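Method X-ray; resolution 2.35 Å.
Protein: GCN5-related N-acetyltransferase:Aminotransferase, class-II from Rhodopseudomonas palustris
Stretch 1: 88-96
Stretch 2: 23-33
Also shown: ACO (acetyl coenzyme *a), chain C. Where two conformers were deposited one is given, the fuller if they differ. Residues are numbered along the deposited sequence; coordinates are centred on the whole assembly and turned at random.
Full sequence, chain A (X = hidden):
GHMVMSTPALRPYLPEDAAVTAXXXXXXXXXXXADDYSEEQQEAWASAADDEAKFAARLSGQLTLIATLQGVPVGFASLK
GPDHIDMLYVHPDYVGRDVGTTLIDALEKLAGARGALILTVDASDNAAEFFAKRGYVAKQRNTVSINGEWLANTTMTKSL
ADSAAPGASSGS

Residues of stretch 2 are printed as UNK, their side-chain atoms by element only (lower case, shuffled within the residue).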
# COMPACT_ATOMS: atom_id res chain seq x y z
N LEU A 88 0.07 -0.69 0.46
CA LEU A 88 -0.35 0.68 0.16
C LEU A 88 -1.13 0.62 -1.14
O LEU A 88 -0.54 0.35 -2.19
CB LEU A 88 0.86 1.59 -0.04
CG LEU A 88 0.73 3.10 0.24
CD1 LEU A 88 1.62 3.93 -0.67
CD2 LEU A 88 -0.69 3.68 0.28
N TYR A 89 -2.43 0.86 -1.08
CA TYR A 89 -3.30 0.77 -2.26
C TYR A 89 -4.37 1.85 -2.21
O TYR A 89 -5.22 1.87 -1.32
CB TYR A 89 -3.93 -0.64 -2.40
CG TYR A 89 -2.89 -1.71 -2.56
CD1 TYR A 89 -2.42 -2.06 -3.83
CD2 TYR A 89 -2.34 -2.35 -1.45
CE1 TYR A 89 -1.42 -3.03 -4.00
CE2 TYR A 89 -1.34 -3.33 -1.59
CZ TYR A 89 -0.88 -3.66 -2.87
OH TYR A 89 0.11 -4.62 -3.03
N VAL A 90 -4.29 2.78 -3.15
CA VAL A 90 -5.30 3.82 -3.33
C VAL A 90 -6.16 3.45 -4.52
O VAL A 90 -5.64 2.99 -5.53
CB VAL A 90 -4.63 5.20 -3.55
CG1 VAL A 90 -5.70 6.33 -3.76
CG2 VAL A 90 -3.69 5.52 -2.37
N HIS A 91 -7.47 3.64 -4.41
CA HIS A 91 -8.38 3.36 -5.52
C HIS A 91 -7.96 4.21 -6.71
O HIS A 91 -7.56 5.37 -6.51
CB HIS A 91 -9.84 3.66 -5.12
CG HIS A 91 -10.85 3.06 -6.04
ND1 HIS A 91 -11.33 3.73 -7.15
CD2 HIS A 91 -11.43 1.84 -6.05
CE1 HIS A 91 -12.18 2.95 -7.79
NE2 HIS A 91 -12.27 1.80 -7.15
N PRO A 92 -8.01 3.65 -7.95
CA PRO A 92 -7.60 4.39 -9.15
C PRO A 92 -8.37 5.71 -9.40
O PRO A 92 -7.81 6.64 -9.95
CB PRO A 92 -7.85 3.40 -10.29
CG PRO A 92 -8.67 2.34 -9.74
CD PRO A 92 -8.41 2.27 -8.28
N ASP A 93 -9.62 5.77 -8.98
CA ASP A 93 -10.41 6.99 -9.08
C ASP A 93 -10.00 8.10 -8.10
O ASP A 93 -10.46 9.23 -8.24
CB ASP A 93 -11.90 6.66 -8.96
CG ASP A 93 -12.41 5.89 -10.17
OD1 ASP A 93 -11.92 6.17 -11.29
OD2 ASP A 93 -13.28 5.00 -10.02
N TYR A 94 -9.10 7.80 -7.15
CA TYR A 94 -8.75 8.79 -6.12
C TYR A 94 -7.27 9.06 -5.96
O TYR A 94 -6.85 9.63 -4.93
CB TYR A 94 -9.37 8.40 -4.79
CG TYR A 94 -10.87 8.37 -4.86
CD1 TYR A 94 -11.62 9.52 -4.61
CD2 TYR A 94 -11.55 7.20 -5.20
CE1 TYR A 94 -13.00 9.51 -4.68
CE2 TYR A 94 -12.94 7.18 -5.28
CZ TYR A 94 -13.65 8.33 -5.02
OH TYR A 94 -15.02 8.30 -5.09
N VAL A 95 -6.48 8.68 -6.96
CA VAL A 95 -5.03 8.88 -6.93
C VAL A 95 -4.70 10.36 -7.19
O VAL A 95 -5.55 11.08 -7.70
CB VAL A 95 -4.27 7.93 -7.93
CG1 VAL A 95 -4.41 6.50 -7.47
CG2 VAL A 95 -4.81 8.07 -9.36
N GLY A 96 -3.50 10.80 -6.82
CA GLY A 96 -3.12 12.21 -6.97
C GLY A 96 -3.83 13.19 -6.04
O GLY A 96 -3.96 14.38 -6.35
N UNK A 23 -11.57 -4.94 -2.91
CA UNK A 23 -11.97 -4.20 -4.09
C UNK A 23 -11.05 -3.02 -4.45
O UNK A 23 -10.80 -2.76 -5.63
c UNK A 23 -13.40 -3.74 -3.95
N UNK A 24 -10.54 -2.31 -3.45
CA UNK A 24 -9.60 -1.20 -3.71
C UNK A 24 -8.27 -1.76 -4.22
O UNK A 24 -7.62 -1.17 -5.07
c UNK A 24 -9.34 -0.35 -2.42
c UNK A 24 -10.63 1.00 -0.65
c UNK A 24 -10.55 0.54 -2.11
c UNK A 24 -8.09 0.50 -2.55
N UNK A 25 -7.89 -2.91 -3.66
CA UNK A 25 -6.64 -3.59 -3.92
C UNK A 25 -6.59 -4.09 -5.38
O UNK A 25 -5.64 -3.77 -6.11
c UNK A 25 -6.50 -4.73 -2.90
c UNK A 25 -3.42 -7.66 -3.60
c UNK A 25 -4.12 -5.55 -2.70
c UNK A 25 -3.13 -6.47 -2.92
c UNK A 25 -4.73 -7.89 -4.07
c UNK A 25 -5.41 -5.74 -3.19
c UNK A 25 -5.72 -6.94 -3.85
N UNK A 26 -7.62 -4.82 -5.82
CA UNK A 26 -7.63 -5.31 -7.19
C UNK A 26 -7.80 -4.18 -8.21
O UNK A 26 -7.17 -4.24 -9.27
c UNK A 26 -9.95 -6.03 -7.98
c UNK A 26 -8.63 -6.51 -7.48
c UNK A 26 -8.79 -7.41 -6.28
N UNK A 27 -8.61 -3.16 -7.91
CA UNK A 27 -8.81 -2.06 -8.85
C UNK A 27 -7.56 -1.20 -9.00
O UNK A 27 -7.24 -0.74 -10.08
c UNK A 27 -9.98 -1.22 -8.43
N UNK A 28 -6.85 -1.01 -7.89
CA UNK A 28 -5.57 -0.28 -7.86
C UNK A 28 -4.51 -0.98 -8.73
O UNK A 28 -3.79 -0.34 -9.48
o UNK A 28 -3.93 0.61 -6.30
c UNK A 28 -5.09 -0.20 -6.42
N UNK A 29 -4.43 -2.30 -8.59
CA UNK A 29 -3.50 -3.11 -9.37
C UNK A 29 -3.84 -3.13 -10.88
O UNK A 29 -2.98 -2.86 -11.71
c UNK A 29 -2.77 -4.47 -7.39
c UNK A 29 -3.01 -5.71 -6.56
c UNK A 29 -3.43 -4.53 -8.78
c UNK A 29 -2.73 -5.53 -9.75
N UNK A 30 -5.08 -3.46 -11.21
CA UNK A 30 -5.52 -3.51 -12.60
C UNK A 30 -5.19 -2.21 -13.31
O UNK A 30 -4.49 -2.19 -14.34
o UNK A 30 -9.70 -4.29 -12.15
c UNK A 30 -7.47 -5.15 -12.22
c UNK A 30 -7.03 -3.76 -12.67
c UNK A 30 -8.98 -5.32 -12.20
o UNK A 30 -9.44 -6.48 -12.23
N UNK A 31 -5.64 -1.12 -12.72
CA UNK A 31 -5.64 0.19 -13.38
C UNK A 31 -4.36 1.02 -13.23
O UNK A 31 -4.14 1.93 -14.03
o UNK A 31 -9.55 2.36 -13.29
c UNK A 31 -9.46 1.19 -12.88
c UNK A 31 -6.87 1.03 -12.96
c UNK A 31 -8.23 0.32 -13.22
n UNK A 31 -10.42 0.60 -12.14
N UNK A 32 -3.51 0.75 -12.23
CA UNK A 32 -2.38 1.66 -12.00
C UNK A 32 -0.99 1.11 -12.29
O UNK A 32 -0.00 1.83 -12.13
c UNK A 32 -3.81 4.39 -10.94
c UNK A 32 -2.43 2.28 -10.59
c UNK A 32 -3.71 3.03 -10.21
c UNK A 32 -3.82 3.19 -8.71
N UNK A 33 -0.90 -0.14 -12.73
CA UNK A 33 0.39 -0.82 -12.81
C UNK A 33 0.83 -1.24 -14.23
O UNK A 33 1.84 -1.91 -14.37
c UNK A 33 0.03 -1.70 -10.44
c UNK A 33 0.44 -2.06 -11.88
o UNK A 33 -0.47 -3.05 -12.38
N1A ACO C . -1.52 18.09 -8.10
C2A ACO C . -0.45 17.45 -8.62
N3A ACO C . 0.10 16.39 -8.00
C4A ACO C . -0.39 15.90 -6.82
C5A ACO C . -1.49 16.50 -6.22
C6A ACO C . -2.09 17.67 -6.93
N6A ACO C . -3.16 18.32 -6.42
N7A ACO C . -1.76 15.83 -5.08
C8A ACO C . -0.85 14.83 -4.98
N9A ACO C . -0.02 14.89 -6.03
C1B ACO C . 1.13 14.00 -6.36
C2B ACO C . 2.22 13.93 -5.30
O2B ACO C . 3.13 15.03 -5.41
C3B ACO C . 2.89 12.61 -5.64
O3B ACO C . 4.02 12.80 -6.49
P3B ACO C . 5.24 11.74 -6.56
O7A ACO C . 4.76 10.53 -7.35
O8A ACO C . 5.52 11.40 -5.11
O9A ACO C . 6.33 12.54 -7.24
C4B ACO C . 1.81 11.78 -6.36
O4B ACO C . 0.72 12.66 -6.62
C5B ACO C . 1.31 10.60 -5.53
O5B ACO C . 1.03 11.08 -4.21
P1A ACO C . -0.33 10.74 -3.42
O1A ACO C . -1.50 11.43 -4.09
O2A ACO C . -0.01 10.99 -1.97
O3A ACO C . -0.41 9.14 -3.65
P2A ACO C . -1.67 8.38 -4.27
O4A ACO C . -1.75 8.72 -5.73
O5A ACO C . -2.85 8.66 -3.38
O6A ACO C . -1.28 6.82 -4.11
CBP ACO C . 0.03 4.79 -4.69
CCP ACO C . 0.03 6.28 -4.32
CDP ACO C . 1.46 4.40 -5.04
CEP ACO C . -0.48 3.96 -3.52
CAP ACO C . -0.92 4.51 -5.88
OAP ACO C . -0.42 5.08 -7.10
C9P ACO C . -1.36 3.07 -6.12
O9P ACO C . -2.44 2.58 -5.51
N8P ACO C . -0.71 2.34 -6.93
C7P ACO C . -0.95 0.95 -7.36
C6P ACO C . -0.71 -0.10 -6.27
C5P ACO C . 0.72 -0.03 -5.85
O5P ACO C . 1.62 0.08 -6.67
N4P ACO C . 0.94 -0.07 -4.54
C3P ACO C . 2.24 0.01 -3.90
C2P ACO C . 2.82 -1.40 -3.87
S1P ACO C . 4.08 -1.31 -2.66
C ACO C . 3.44 -2.06 -1.32
O ACO C . 2.23 -2.16 -1.18
CH3 ACO C . 4.28 -2.57 -0.43

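Position 23 carries a single carbon, set sideways; its CB comes no nearer to stretch 1 than His91 CD2, 6.3 Å away. It is Ala23, whose backbone O accepts a regular helical hydrogen bond from the N of position 27.

Position 24 has four carbons, forked at the first, with one arm two carbons long. One arm carbon lies 3.4 Å from Tyr89 O, within the strand. This is Ile24, and that carbon is CG2; CG2 also reaches His91 N (3.7 Å), while CG1 meets the edge of the His91 imidazole, 4.2 Å from CD2. A branched aliphatic chain packs against the backbone running from Tyr89 to His91.

At position 25 one carbon leads to a six-carbon ring, and a ring carbon lies 3.6 Å from Tyr89 CZ; this is Phe25, the carbon CE2. The CB sets off sideways, but with chi1 at t the ring comes closer. The edge of Phe25 faces the Tyr89 ring face, planes 65° apart, an arrangement that sets slightly positive ring hydrogens against the pi cloud.

Position 26 has one carbon bearing two more, points away from the strand and touches nothing there: Val26.

Position 27 is a lone carbon directed toward stretch 1, its CB 3.8 Å from Pro92 CD and 4.0 Å from His91 NE2. It is Ala27; a short side chain lets the proline ring come close to the helix, with Pro92 CG 3.4 Å from Ala27 O.

Position 28 shows one carbon and one oxygen, the oxygen 3.0 Å from Val90 O. It is Ser28. OG can donate to Val90 O, but it also lies 2.6 Å from ACO O9P, so the destination of its single proton remains open. A small hydroxyl side chain suits this buried spot between strand backbone and cofactor.

Position 29 again has four carbons forked at the first, one arm longer, with a carbon 3.9 Å from Tyr89 CE1. This is Ile29, the carbon CG1, adding aliphatic packing to the aromatic ring.

Position 30 has three carbons, the last bearing two oxygens. Exposed and out of contact with stretch 1, it is Glu30, a charged residue at ease in solvent.

Position 31 has three carbons, the third with one oxygen and one nitrogen and lying 3.4 Å from Pro92 CG: Gln31. The amide end itself packs over the proline ring, on an exposed part of the surface where its polar atoms can also meet solvent.

Position 32 has four carbons, forked at the second; one end carbon reaches Val95 CG1 at 3.6 Å and Val90 O at 3.7 Å. It is Leu32, that carbon CD1, and CG sits 4.2 Å from Pro92 CB; the later fork extends its reach into the loop.

Position 33 has one carbon bearing an oxygen and a carbon, with nothing on stretch 1 in reach. Thr33, the first residue beyond helical geometry, donates from OG1 to Ile29 O (2.6 Å).

The helix crosses the strand at 82°; the two stretches together, loop included, bury 561 Å². Tyr89 and Pro92 anchor a largely apolar contact, while Val90 N donates to ACO O9P (3.0 Å), bringing acetyl coenzyme A alongside the junction.

Stretch 2, residues 23-33: AIFVASIEQLT
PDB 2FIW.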